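PDB 3VWA: cytoplasmic export protein 1, which takes part in nuclear tRNA export and may collect aminoacylated tRNAs from export receptors at the nuclear pore and hand them to the translation machinery. Local coordinates for residues Leu298-Ser303 and Phe350-Arg355; Leu360-Leu365 and Leu401-Cys406; Glu376-Ile381 and Glu413-Asn418; Lys426-Ser431 and Ala462-Lys467; Gly455-Ile460 and Ile488-Val493. One frame throughout, in Å; residues are numbered along the deposited sequence.

Contact 1: residues Leu298-Ser303 and Phe350-Arg355; sequences LLMTQS and FKLPDR
M300 and L352 bring the two backbones closest, their CA atoms 7.5 Å apart. Around M300 the chain is still in helix 283-303, whereas L352 sits in the loop that follows helix 342-351. No hydrogen bond joins the segments; L352 does the work by splitting its two methyls between two partners. Its CD1 is shared along the outer chain of selenomethionine M300, 3.5 Å from both CG and SE, and the CG-CD1 approach is close for two carbons. M300 is extended beyond CG (chi2 -168°), which lays CG, SE and CE past that methyl, with the two side chains crossing at about a right angle. This is the apolar interior of the helical HEAT-type array, where helix 321-335, between these two in sequence, adds L321 and L325 against M300. The other methyl of L352, CD2, meets S303 at CB, 3.7 Å away, and at OG, 3.8 Å. At the end of the loop, D354 is the N-cap of helix 355-368.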
# COMPACT_ATOMS: atom_id res chain seq x y z
N LEU A 298 -4.53 -16.90 -9.96
CA LEU A 298 -4.70 -17.79 -11.10
C LEU A 298 -3.44 -18.60 -11.35
O LEU A 298 -3.50 -19.82 -11.49
CB LEU A 298 -5.14 -17.07 -12.38
CG LEU A 298 -6.64 -16.93 -12.75
CD1 LEU A 298 -7.45 -18.17 -12.32
CD2 LEU A 298 -7.28 -15.62 -12.24
N LEU A 299 -2.29 -17.94 -11.39
CA LEU A 299 -1.04 -18.63 -11.65
C LEU A 299 -0.71 -19.68 -10.58
O LEU A 299 -0.05 -20.68 -10.86
CB LEU A 299 0.09 -17.62 -11.69
CG LEU A 299 0.01 -16.57 -12.77
CD1 LEU A 299 1.18 -15.64 -12.52
CD2 LEU A 299 0.11 -17.24 -14.13
N MSE A 300 -1.13 -19.42 -9.35
CA MSE A 300 -0.83 -20.28 -8.21
C MSE A 300 -1.69 -21.51 -8.27
O MSE A 300 -1.26 -22.60 -7.90
CB MSE A 300 -1.05 -19.49 -6.92
CG MSE A 300 0.23 -18.74 -6.60
SE MSE A 300 0.09 -18.03 -4.75
CE MSE A 300 1.51 -16.74 -5.13
N THR A 301 -2.93 -21.37 -8.73
CA THR A 301 -3.72 -22.55 -9.08
C THR A 301 -3.09 -23.37 -10.24
O THR A 301 -3.02 -24.60 -10.18
CB THR A 301 -5.17 -22.14 -9.33
OG1 THR A 301 -5.69 -21.60 -8.11
CG2 THR A 301 -6.04 -23.33 -9.77
N GLN A 302 -2.60 -22.68 -11.28
CA GLN A 302 -1.87 -23.31 -12.39
C GLN A 302 -0.67 -24.11 -11.90
O GLN A 302 -0.28 -25.09 -12.53
CB GLN A 302 -1.30 -22.26 -13.32
CG GLN A 302 -2.17 -21.70 -14.44
CD GLN A 302 -1.38 -20.66 -15.24
OE1 GLN A 302 -0.33 -20.19 -14.80
NE2 GLN A 302 -1.87 -20.32 -16.42
N SER A 303 -0.05 -23.62 -10.83
CA SER A 303 1.19 -24.18 -10.27
C SER A 303 0.98 -25.64 -9.83
O SER A 303 1.85 -26.48 -10.02
CB SER A 303 1.64 -23.33 -9.08
OG SER A 303 3.00 -22.93 -9.17
N PHE A 350 2.39 -19.56 0.71
CA PHE A 350 3.13 -20.40 1.69
C PHE A 350 2.98 -21.90 1.45
O PHE A 350 3.92 -22.68 1.68
CB PHE A 350 2.79 -20.02 3.15
CG PHE A 350 3.74 -18.96 3.73
CD1 PHE A 350 4.95 -19.35 4.31
CD2 PHE A 350 3.46 -17.60 3.63
CE1 PHE A 350 5.87 -18.42 4.81
CE2 PHE A 350 4.36 -16.66 4.15
CZ PHE A 350 5.56 -17.06 4.76
N LYS A 351 1.82 -22.31 0.93
CA LYS A 351 1.58 -23.69 0.54
C LYS A 351 2.28 -24.03 -0.77
O LYS A 351 2.43 -25.19 -1.10
CB LYS A 351 0.08 -23.95 0.32
CG LYS A 351 -0.87 -23.81 1.50
CD LYS A 351 -2.25 -24.25 1.04
CE LYS A 351 -3.19 -24.58 2.19
NZ LYS A 351 -3.82 -23.36 2.77
N LEU A 352 2.69 -23.03 -1.56
CA LEU A 352 3.41 -23.34 -2.82
C LEU A 352 4.75 -24.05 -2.60
O LEU A 352 5.53 -23.63 -1.78
CB LEU A 352 3.67 -22.10 -3.64
CG LEU A 352 2.46 -21.55 -4.35
CD1 LEU A 352 2.87 -20.18 -4.84
CD2 LEU A 352 2.07 -22.47 -5.50
N PRO A 353 5.01 -25.14 -3.33
CA PRO A 353 6.29 -25.75 -2.93
C PRO A 353 7.51 -25.07 -3.57
O PRO A 353 8.63 -25.55 -3.37
CB PRO A 353 6.13 -27.24 -3.33
CG PRO A 353 4.65 -27.43 -3.54
CD PRO A 353 4.14 -26.09 -4.05
N ASP A 354 7.31 -23.96 -4.28
CA ASP A 354 8.44 -23.25 -4.88
C ASP A 354 9.40 -22.56 -3.88
O ASP A 354 8.99 -21.72 -3.11
CB ASP A 354 7.99 -22.24 -5.92
CG ASP A 354 9.08 -21.95 -6.91
OD1 ASP A 354 9.60 -20.82 -6.95
OD2 ASP A 354 9.46 -22.89 -7.62
N ARG A 355 10.67 -22.90 -3.97
CA ARG A 355 11.74 -22.42 -3.09
C ARG A 355 11.98 -20.93 -3.23
O ARG A 355 12.18 -20.23 -2.26
CB ARG A 355 13.01 -23.14 -3.53
CG ARG A 355 14.10 -23.29 -2.50
CD ARG A 355 13.92 -24.68 -1.96
NE ARG A 355 14.72 -25.67 -2.65
CZ ARG A 355 14.52 -26.98 -2.60
NH1 ARG A 355 15.32 -27.79 -3.29
NH2 ARG A 355 13.54 -27.50 -1.87

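Contact 2: residues Leu360-Leu365 and Leu401-Cys406; sequences LLLIYL and LKTIPC
T403 turns its methyl CG2 to L365 and to the backbone of L362, two leucines one turn apart on helix 355-368. CG2 lies 4.2 Å from L365 CD1, with the two side chains crossing at about a right angle, and also 4.2 Å from the backbone O of L362. OG1 comes no nearer than 4.3 Å to L362 CB, so the touch is light, with no hydrogen bond across it. What fixes this rotation is a bond outside the contact: with CG2 anti to the backbone N (OG1 chi1 -64°), OG1 turns back along its own helix to Q399 O. That satisfies the buried hydroxyl and leaves the methyl to face the leucines. Just past T403, P405 has no N-H to give, and the helix is kinked there. Both helices belong to the solenoid, the second segment lying within the HEAT 1 repeat. Helix 374-387, between them in the chain, places F385 against L362, L365 and T403 alike, while L401 of helix 394-407 packs on helix 433-446.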
# COMPACT_ATOMS: atom_id res chain seq x y z
N LEU A 360 11.31 -15.38 -1.01
CA LEU A 360 10.74 -14.05 -1.11
C LEU A 360 9.85 -13.74 0.12
O LEU A 360 9.92 -12.60 0.66
CB LEU A 360 9.96 -13.87 -2.42
CG LEU A 360 9.20 -12.57 -2.56
CD1 LEU A 360 10.02 -11.24 -2.49
CD2 LEU A 360 8.42 -12.69 -3.85
N LEU A 361 9.05 -14.74 0.54
CA LEU A 361 8.12 -14.58 1.63
C LEU A 361 8.87 -14.43 2.96
O LEU A 361 8.45 -13.69 3.85
CB LEU A 361 7.24 -15.85 1.75
CG LEU A 361 6.21 -16.13 0.67
CD1 LEU A 361 5.64 -17.55 0.80
CD2 LEU A 361 5.10 -15.08 0.75
N LEU A 362 9.97 -15.16 3.10
CA LEU A 362 10.74 -15.05 4.31
C LEU A 362 11.22 -13.62 4.49
O LEU A 362 11.13 -13.11 5.58
CB LEU A 362 11.89 -16.07 4.36
CG LEU A 362 11.55 -17.54 4.47
CD1 LEU A 362 12.84 -18.35 4.36
CD2 LEU A 362 10.82 -17.97 5.73
N ILE A 363 11.71 -13.00 3.41
CA ILE A 363 12.08 -11.57 3.38
C ILE A 363 10.98 -10.61 3.82
O ILE A 363 11.30 -9.63 4.47
CB ILE A 363 12.62 -11.11 1.99
CG1 ILE A 363 14.00 -11.71 1.77
CG2 ILE A 363 12.75 -9.60 1.89
CD1 ILE A 363 14.30 -12.08 0.33
N TYR A 364 9.71 -10.87 3.47
CA TYR A 364 8.64 -9.96 3.82
C TYR A 364 7.82 -10.36 5.07
O TYR A 364 6.91 -9.65 5.40
CB TYR A 364 7.70 -9.73 2.63
CG TYR A 364 8.21 -8.69 1.61
CD1 TYR A 364 7.88 -7.33 1.71
CD2 TYR A 364 9.02 -9.10 0.56
CE1 TYR A 364 8.38 -6.39 0.80
CE2 TYR A 364 9.48 -8.19 -0.38
CZ TYR A 364 9.18 -6.84 -0.26
OH TYR A 364 9.72 -6.01 -1.22
N LEU A 365 8.14 -11.48 5.75
CA LEU A 365 7.31 -12.02 6.84
C LEU A 365 7.12 -11.06 8.00
O LEU A 365 6.00 -10.86 8.43
CB LEU A 365 7.84 -13.36 7.40
CG LEU A 365 6.89 -14.58 7.39
CD1 LEU A 365 7.49 -15.72 8.17
CD2 LEU A 365 5.42 -14.34 7.81
N LEU A 401 15.55 -20.63 9.59
CA LEU A 401 16.09 -20.57 10.92
C LEU A 401 16.26 -19.16 11.43
O LEU A 401 15.75 -18.82 12.50
CB LEU A 401 17.37 -21.39 11.02
CG LEU A 401 18.17 -21.30 12.34
CD1 LEU A 401 17.37 -21.76 13.58
CD2 LEU A 401 19.40 -22.16 12.11
N LYS A 402 16.91 -18.32 10.65
CA LYS A 402 17.19 -16.93 11.04
C LYS A 402 15.93 -16.06 11.13
O LYS A 402 15.98 -14.87 11.50
CB LYS A 402 18.05 -16.28 9.98
CG LYS A 402 19.47 -16.78 9.85
CD LYS A 402 20.26 -15.73 9.08
CE LYS A 402 21.70 -16.17 8.83
NZ LYS A 402 22.55 -15.05 8.31
N THR A 403 14.81 -16.58 10.67
CA THR A 403 13.59 -15.79 10.63
C THR A 403 12.72 -16.10 11.85
O THR A 403 11.76 -15.42 12.09
CB THR A 403 12.85 -16.07 9.29
OG1 THR A 403 13.70 -15.62 8.23
CG2 THR A 403 11.53 -15.36 9.16
N ILE A 404 13.04 -17.16 12.59
CA ILE A 404 12.20 -17.65 13.68
C ILE A 404 11.95 -16.57 14.74
O ILE A 404 10.82 -16.43 15.21
CB ILE A 404 12.83 -18.92 14.34
CG1 ILE A 404 12.54 -20.16 13.49
CG2 ILE A 404 12.26 -19.15 15.73
CD1 ILE A 404 13.36 -21.39 13.87
N PRO A 405 13.00 -15.82 15.12
CA PRO A 405 12.77 -14.80 16.12
C PRO A 405 11.72 -13.75 15.75
O PRO A 405 11.10 -13.17 16.63
CB PRO A 405 14.13 -14.13 16.23
CG PRO A 405 15.06 -15.28 15.99
CD PRO A 405 14.43 -15.96 14.79
N CYS A 406 11.54 -13.46 14.48
CA CYS A 406 10.58 -12.40 14.08
C CYS A 406 9.13 -12.90 14.14
O CYS A 406 8.19 -12.13 14.22
CB CYS A 406 10.86 -11.98 12.63
SG CYS A 406 12.59 -11.73 12.18

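Contact 3: residues Glu376-Ile381 and Glu413-Asn418; sequences EISSRI and ERQLNN
S378 turns its hydroxyl anti to the backbone N (chi1 151°), toward helix 413-427, and Q415 answers with a chain extended beyond CG (chi2 165°) that spans the gap and delivers its amide end-on to the serine. The CA atoms of the two residues are 8.2 Å apart, and the amide uses both of its polar atoms. S378 OG donates to Q415 OE1 at 2.8 Å, a little out of the carbonyl plane. Q415 NE2 donates to the backbone S378 O at 2.9 Å with an N-H...O angle of 156°; the acceptor lies almost in the plane of the amide, but the nitrogen stands well above the plane of that carbonyl. One serine thus grips both ends of one amide, which settles which end carries the oxygen and stops it from turning. Q415 OE1 takes a further bond from T412 N, just before helix 413-427, so the start of that helix is tied into the same network. An alanine in place of Q415 removes the whole amide, and S378 OG would probably lose its acceptor while T412 N lost its own. The two helices are next but one along the HEAT array, with helix 394-407 between them in sequence. Because a donor and an acceptor are matched at each end, the pairing works with the amide in this one orientation.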
# COMPACT_ATOMS: atom_id res chain seq x y z
N GLU A 376 -3.86 -15.57 12.50
CA GLU A 376 -3.71 -16.05 11.11
C GLU A 376 -2.27 -16.53 10.85
O GLU A 376 -2.03 -17.59 10.22
CB GLU A 376 -4.03 -14.91 10.14
CG GLU A 376 -5.49 -14.50 10.07
CD GLU A 376 -5.79 -13.75 8.79
OE1 GLU A 376 -5.43 -12.54 8.72
OE2 GLU A 376 -6.38 -14.36 7.85
N ILE A 377 -1.30 -15.78 11.35
CA ILE A 377 0.09 -16.21 11.16
C ILE A 377 0.36 -17.59 11.79
O ILE A 377 0.94 -18.50 11.16
CB ILE A 377 1.08 -15.18 11.70
CG1 ILE A 377 1.25 -14.07 10.67
CG2 ILE A 377 2.45 -15.83 11.87
CD1 ILE A 377 1.21 -12.71 11.30
N SER A 378 -0.10 -17.73 13.02
CA SER A 378 0.13 -18.93 13.78
C SER A 378 -0.68 -20.07 13.16
O SER A 378 -0.21 -21.19 12.98
CB SER A 378 -0.28 -18.65 15.21
OG SER A 378 -0.73 -19.85 15.83
N SER A 379 -1.90 -19.73 12.79
CA SER A 379 -2.86 -20.71 12.35
C SER A 379 -2.62 -21.18 10.93
O SER A 379 -2.62 -22.37 10.67
CB SER A 379 -4.28 -20.14 12.49
OG SER A 379 -5.20 -21.00 11.90
N ARG A 380 -2.37 -20.23 10.02
CA ARG A 380 -2.29 -20.57 8.61
C ARG A 380 -0.88 -20.48 8.00
O ARG A 380 -0.64 -21.07 6.97
CB ARG A 380 -3.25 -19.67 7.81
CG ARG A 380 -4.57 -19.34 8.50
CD ARG A 380 -5.44 -18.38 7.66
NE ARG A 380 -5.81 -18.97 6.36
CZ ARG A 380 -6.24 -18.31 5.28
NH1 ARG A 380 -6.40 -16.97 5.29
NH2 ARG A 380 -6.50 -18.99 4.17
N ILE A 381 0.04 -19.74 8.64
CA ILE A 381 1.33 -19.46 8.03
C ILE A 381 2.46 -20.29 8.61
O ILE A 381 3.22 -20.89 7.86
CB ILE A 381 1.69 -17.96 8.08
CG1 ILE A 381 0.57 -17.12 7.44
CG2 ILE A 381 3.09 -17.69 7.48
CD1 ILE A 381 0.32 -17.40 5.98
N GLU A 413 0.98 -21.52 22.59
CA GLU A 413 1.84 -22.05 23.65
C GLU A 413 2.37 -23.42 23.30
O GLU A 413 3.48 -23.74 23.63
CB GLU A 413 1.13 -22.10 25.02
CG GLU A 413 0.93 -20.74 25.69
CD GLU A 413 -0.19 -19.93 25.04
OE1 GLU A 413 -0.24 -18.69 25.25
OE2 GLU A 413 -1.03 -20.52 24.31
N ARG A 414 1.54 -24.23 22.67
CA ARG A 414 1.99 -25.48 22.10
C ARG A 414 3.13 -25.26 21.06
O ARG A 414 4.22 -25.79 21.24
CB ARG A 414 0.82 -26.25 21.49
CG ARG A 414 1.20 -27.65 21.03
CD ARG A 414 0.09 -28.66 21.22
NE ARG A 414 0.57 -30.03 21.01
N GLN A 415 2.85 -24.49 20.01
CA GLN A 415 3.85 -24.13 18.99
C GLN A 415 5.20 -23.74 19.53
O GLN A 415 6.21 -24.27 19.13
CB GLN A 415 3.35 -23.00 18.07
CG GLN A 415 2.48 -23.52 16.93
CD GLN A 415 1.69 -22.43 16.26
OE1 GLN A 415 1.48 -21.35 16.81
NE2 GLN A 415 1.21 -22.71 15.07
N LEU A 416 5.19 -22.83 20.49
CA LEU A 416 6.43 -22.26 21.00
C LEU A 416 7.21 -23.19 21.96
O LEU A 416 8.43 -23.39 21.84
CB LEU A 416 6.06 -20.96 21.71
CG LEU A 416 7.12 -19.92 22.01
CD1 LEU A 416 7.69 -19.40 20.71
CD2 LEU A 416 6.47 -18.81 22.81
N ASN A 417 6.46 -23.75 22.90
CA ASN A 417 7.00 -24.33 24.11
C ASN A 417 7.12 -25.81 24.01
O ASN A 417 7.75 -26.42 24.85
CB ASN A 417 6.07 -23.99 25.27
CG ASN A 417 5.93 -22.50 25.46
OD1 ASN A 417 6.92 -21.81 25.71
ND2 ASN A 417 4.71 -21.98 25.29
N ASN A 418 6.52 -26.39 22.99
CA ASN A 418 6.55 -27.81 22.81
C ASN A 418 7.28 -28.09 21.53
O ASN A 418 8.33 -28.70 21.55
CB ASN A 418 5.11 -28.37 22.79
CG ASN A 418 5.07 -29.90 22.75
OD1 ASN A 418 5.74 -30.54 21.95
ND2 ASN A 418 4.23 -30.47 23.60

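Contact 4: residues Lys426-Ser431 and Ala462-Lys467; sequences KTQVDS and ATAFTK
Q428 makes the one hydrogen bond between the segments: its NE2 donates to the backbone A464 O at 2.7 Å, with an N-H...O angle of 145°. CG lies anti to the backbone N (chi1 -173°) and the rest of the chain runs straight on, carrying the amide across to helix 454-469. The nitrogen is tilted slightly from the plane of the carbonyl. A second, weak bond from NE2 goes to S468 OG, which itself bonds A464 O, so the amide meets a hydroxyl and a carbonyl that are already paired. The remaining contacts are van der Waals. K467 and Q428 run alongside each other, pointing opposite ways, with K467 CB 3.8 Å from Q428 NE2 and K467 CG 3.8 Å from Q428 CD, while A464 CB lies 4.1 Å from Q428 OE1. With an alanine at Q428, the aliphatic part of K467 would probably lose the amide it lies along, and A464 O would be left with S468 OG but without its donor from across the contact. Q428 lies in the type I turn from T427 to D430 that leads out of helix 413-427. Helix 433-446, next in this HEAT-type stack, touches both sides: T427 and D430 meet its I435, and F465 its V440. Across helix 454-469, A462, F465 and T466 meet V503 of helix 493-504.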
# COMPACT_ATOMS: atom_id res chain seq x y z
N LYS A 426 16.92 -30.62 16.28
CA LYS A 426 17.34 -31.24 15.04
C LYS A 426 18.30 -30.38 14.25
O LYS A 426 19.33 -30.85 13.83
CB LYS A 426 16.15 -31.63 14.18
CG LYS A 426 16.57 -32.66 13.15
CD LYS A 426 15.61 -32.77 11.97
CE LYS A 426 16.30 -33.39 10.75
NZ LYS A 426 15.59 -32.86 9.53
N THR A 427 18.00 -29.11 14.07
CA THR A 427 18.91 -28.26 13.32
C THR A 427 20.29 -28.05 14.00
O THR A 427 21.23 -27.69 13.36
CB THR A 427 18.24 -26.94 12.86
OG1 THR A 427 18.11 -26.02 13.97
CG2 THR A 427 16.83 -27.28 12.23
N GLN A 428 20.39 -28.34 15.28
CA GLN A 428 21.66 -28.27 15.95
C GLN A 428 22.63 -29.42 15.51
O GLN A 428 23.85 -29.34 15.73
CB GLN A 428 21.44 -28.24 17.47
CG GLN A 428 22.70 -28.00 18.28
CD GLN A 428 22.46 -27.56 19.72
OE1 GLN A 428 21.43 -27.88 20.35
NE2 GLN A 428 23.43 -26.82 20.26
N VAL A 429 22.08 -30.46 14.89
CA VAL A 429 22.93 -31.55 14.38
C VAL A 429 22.91 -31.58 12.82
O VAL A 429 23.26 -32.58 12.16
CB VAL A 429 22.56 -32.91 15.06
CG1 VAL A 429 21.09 -33.26 14.85
CG2 VAL A 429 23.42 -34.05 14.54
N ASP A 430 22.50 -30.46 12.25
CA ASP A 430 22.30 -30.36 10.82
C ASP A 430 23.61 -30.60 10.13
O ASP A 430 24.67 -30.19 10.64
CB ASP A 430 21.79 -28.95 10.47
CG ASP A 430 21.15 -28.87 9.08
OD1 ASP A 430 19.92 -28.90 8.99
OD2 ASP A 430 21.90 -28.74 8.08
N SER A 431 23.55 -31.21 8.94
CA SER A 431 24.73 -31.39 8.12
C SER A 431 25.48 -30.09 7.77
O SER A 431 26.69 -30.13 7.61
CB SER A 431 24.37 -32.17 6.85
OG SER A 431 23.34 -31.52 6.15
N ALA A 462 21.73 -24.85 29.19
CA ALA A 462 22.93 -25.69 29.50
C ALA A 462 23.05 -26.80 28.51
O ALA A 462 24.15 -27.09 28.03
CB ALA A 462 22.93 -26.24 30.93
N THR A 463 21.91 -27.45 28.21
CA THR A 463 21.91 -28.58 27.26
C THR A 463 22.32 -28.15 25.82
O THR A 463 23.07 -28.84 25.13
CB THR A 463 20.51 -29.24 27.16
OG1 THR A 463 20.00 -29.57 28.46
CG2 THR A 463 20.58 -30.51 26.28
N ALA A 464 21.78 -27.04 25.36
CA ALA A 464 22.07 -26.57 24.01
C ALA A 464 23.54 -26.16 23.89
O ALA A 464 24.17 -26.43 22.86
CB ALA A 464 21.14 -25.41 23.66
N PHE A 465 24.07 -25.49 24.92
CA PHE A 465 25.47 -25.06 24.89
C PHE A 465 26.48 -26.23 25.01
O PHE A 465 27.52 -26.24 24.37
CB PHE A 465 25.74 -24.07 26.04
CG PHE A 465 25.06 -22.74 25.90
CD1 PHE A 465 24.98 -22.09 24.67
CD2 PHE A 465 24.54 -22.10 27.01
CE1 PHE A 465 24.36 -20.83 24.55
CE2 PHE A 465 23.95 -20.86 26.89
CZ PHE A 465 23.86 -20.23 25.66
N THR A 466 26.17 -27.20 25.85
CA THR A 466 26.97 -28.43 25.98
C THR A 466 27.07 -29.17 24.63
O THR A 466 28.17 -29.54 24.20
CB THR A 466 26.29 -29.35 27.00
OG1 THR A 466 26.31 -28.73 28.29
CG2 THR A 466 26.95 -30.74 27.07
N LYS A 467 25.92 -29.34 23.97
CA LYS A 467 25.88 -29.92 22.61
C LYS A 467 26.78 -29.20 21.61
O LYS A 467 27.56 -29.84 20.92
CB LYS A 467 24.42 -29.97 22.11
CG LYS A 467 24.16 -30.78 20.85
CD LYS A 467 24.89 -32.10 20.79
CE LYS A 467 24.16 -33.05 19.85
NZ LYS A 467 25.13 -33.83 19.05

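Contact 5: residues Gly455-Ile460 and Ile488-Val493; sequences GNRSNI and IELFDV
R457 reaches out from helix 454-469 to the backbone carbonyl of L490, at the end of a short 3-10 turn in the link before helix 493-504. From CB the chain leaves anti to the backbone N (chi1 -176°), runs straight through CG and CD, and then bends (chi3 77°), which swings the guanidinium across L490. NE donates to water 1 at 2.9 Å, the water lying in the plane of the group at its edge. CZ lies 4.0 Å from L490 CB. NH2, at the tip, donates to L490 O at 3.0 Å with an N-H...O angle of 152°, while L490 CD2 stands over one face of the guanidinium, toward its rim. The same water donates to L490 O at 2.9 Å and hydrogen-bonds S458 OG at 2.7 Å, so this carbonyl is held directly and through solvent, and the successive residues R457 and S458 share the one water. S458 OG also sits 3.7 Å from F491 CD1, in the plane of the phenyl ring at its edge. Two hydrogen bonds on one main-chain oxygen should keep the loop close to the helix just before the chain enters helix 493-504. D492 caps helix 493-504, the start of the HEAT 2 region, and F491 packs its ring on I496 and I500 of that helix, on L461 of helix 454-469 and on Y526 of helix 513-536.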
# COMPACT_ATOMS: atom_id res chain seq x y z
N GLY A 455 14.17 -22.38 36.05
CA GLY A 455 14.90 -23.69 36.15
C GLY A 455 14.99 -24.37 34.78
O GLY A 455 16.06 -24.79 34.32
N ASN A 456 13.85 -24.46 34.11
CA ASN A 456 13.86 -25.18 32.86
C ASN A 456 14.53 -24.38 31.77
O ASN A 456 15.18 -24.94 30.91
CB ASN A 456 12.46 -25.51 32.41
CG ASN A 456 12.46 -26.52 31.29
OD1 ASN A 456 11.92 -26.28 30.20
ND2 ASN A 456 13.09 -27.67 31.56
N ARG A 457 14.39 -23.07 31.82
CA ARG A 457 15.11 -22.22 30.88
C ARG A 457 16.60 -22.52 30.97
O ARG A 457 17.30 -22.66 29.94
CB ARG A 457 14.82 -20.76 31.17
CG ARG A 457 15.43 -19.76 30.22
CD ARG A 457 15.14 -18.37 30.75
NE ARG A 457 16.00 -17.99 31.90
CZ ARG A 457 15.75 -16.92 32.65
NH1 ARG A 457 14.69 -16.19 32.38
NH2 ARG A 457 16.55 -16.59 33.68
N SER A 458 17.08 -22.55 32.22
CA SER A 458 18.48 -22.96 32.53
C SER A 458 18.86 -24.31 31.97
O SER A 458 19.94 -24.46 31.39
CB SER A 458 18.76 -22.94 34.04
OG SER A 458 18.88 -21.59 34.47
N ASN A 459 17.99 -25.30 32.15
CA ASN A 459 18.25 -26.65 31.56
C ASN A 459 18.31 -26.64 30.04
O ASN A 459 19.15 -27.24 29.45
CB ASN A 459 17.17 -27.66 31.98
CG ASN A 459 17.24 -27.98 33.44
OD1 ASN A 459 18.26 -27.70 34.08
ND2 ASN A 459 16.17 -28.58 33.99
N ILE A 460 17.39 -25.92 29.42
CA ILE A 460 17.44 -25.67 28.00
C ILE A 460 18.74 -25.04 27.51
O ILE A 460 19.34 -25.49 26.52
CB ILE A 460 16.24 -24.80 27.61
CG1 ILE A 460 14.96 -25.64 27.74
CG2 ILE A 460 16.45 -24.18 26.23
CD1 ILE A 460 13.72 -24.79 27.61
N ILE A 488 24.81 -14.74 30.84
CA ILE A 488 25.24 -14.74 32.23
C ILE A 488 24.18 -14.12 33.12
O ILE A 488 23.94 -14.59 34.22
CB ILE A 488 26.64 -14.04 32.39
CG1 ILE A 488 27.23 -14.37 33.74
CG2 ILE A 488 26.56 -12.52 32.16
CD1 ILE A 488 28.67 -13.91 33.94
N GLU A 489 23.52 -13.08 32.65
CA GLU A 489 22.45 -12.49 33.46
C GLU A 489 21.24 -13.39 33.65
O GLU A 489 20.40 -13.08 34.50
CB GLU A 489 21.95 -11.17 32.86
CG GLU A 489 22.73 -10.68 31.68
CD GLU A 489 22.42 -9.22 31.41
OE1 GLU A 489 21.96 -8.96 30.26
OE2 GLU A 489 22.58 -8.39 32.37
N LEU A 490 21.15 -14.48 32.87
CA LEU A 490 20.00 -15.42 33.03
C LEU A 490 20.29 -16.58 33.98
O LEU A 490 19.41 -17.40 34.26
CB LEU A 490 19.56 -15.98 31.69
CG LEU A 490 19.35 -14.99 30.54
CD1 LEU A 490 19.08 -15.71 29.23
CD2 LEU A 490 18.21 -14.02 30.87
N PHE A 491 21.54 -16.65 34.45
CA PHE A 491 21.96 -17.65 35.43
C PHE A 491 22.30 -17.00 36.76
O PHE A 491 23.29 -16.16 36.88
CB PHE A 491 23.20 -18.43 34.93
CG PHE A 491 23.00 -19.08 33.60
CD1 PHE A 491 21.98 -19.98 33.39
CD2 PHE A 491 23.88 -18.81 32.56
CE1 PHE A 491 21.82 -20.57 32.14
CE2 PHE A 491 23.75 -19.43 31.32
CZ PHE A 491 22.70 -20.31 31.10
N ASP A 492 21.50 -17.34 37.77
CA ASP A 492 21.84 -16.91 39.13
C ASP A 492 23.03 -17.77 39.63
O ASP A 492 23.44 -18.74 38.96
CB ASP A 492 20.67 -17.05 40.08
CG ASP A 492 20.18 -18.49 40.18
OD1 ASP A 492 20.93 -19.44 39.85
OD2 ASP A 492 19.05 -18.71 40.64
N VAL A 493 23.60 -17.42 40.78
CA VAL A 493 24.89 -18.00 41.15
C VAL A 493 24.69 -19.42 41.52
O VAL A 493 25.59 -20.22 41.41
CB VAL A 493 25.65 -17.27 42.30
CG1 VAL A 493 26.37 -16.03 41.78
CG2 VAL A 493 24.71 -16.97 43.48
O HOH W 1 18.27 -19.60 32.76

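Overall arrangement
The five contacts come from the all-helical part of the chain, after the N-terminal kinase-like domain that holds the strands. Contacts 1 to 4 each pair a helix, or the turn at its end, with the next but one; contact 5 ties a helix to the loop before the next but one. Their order in sequence is also their order along the solenoid: contacts 1 and 5 lie about 44 Å apart between centres, contacts 2 and 3 only about 15 Å. Contacts 2 and 3 interleave in sequence, as do contacts 4 and 5 on helix 454-469, while helix 413-427 serves contacts 3 and 4. F350 of contact 1 packs on L361, L365 and I381, joining the first three. Such overlapping links make one continuous HEAT-repeat scaffold.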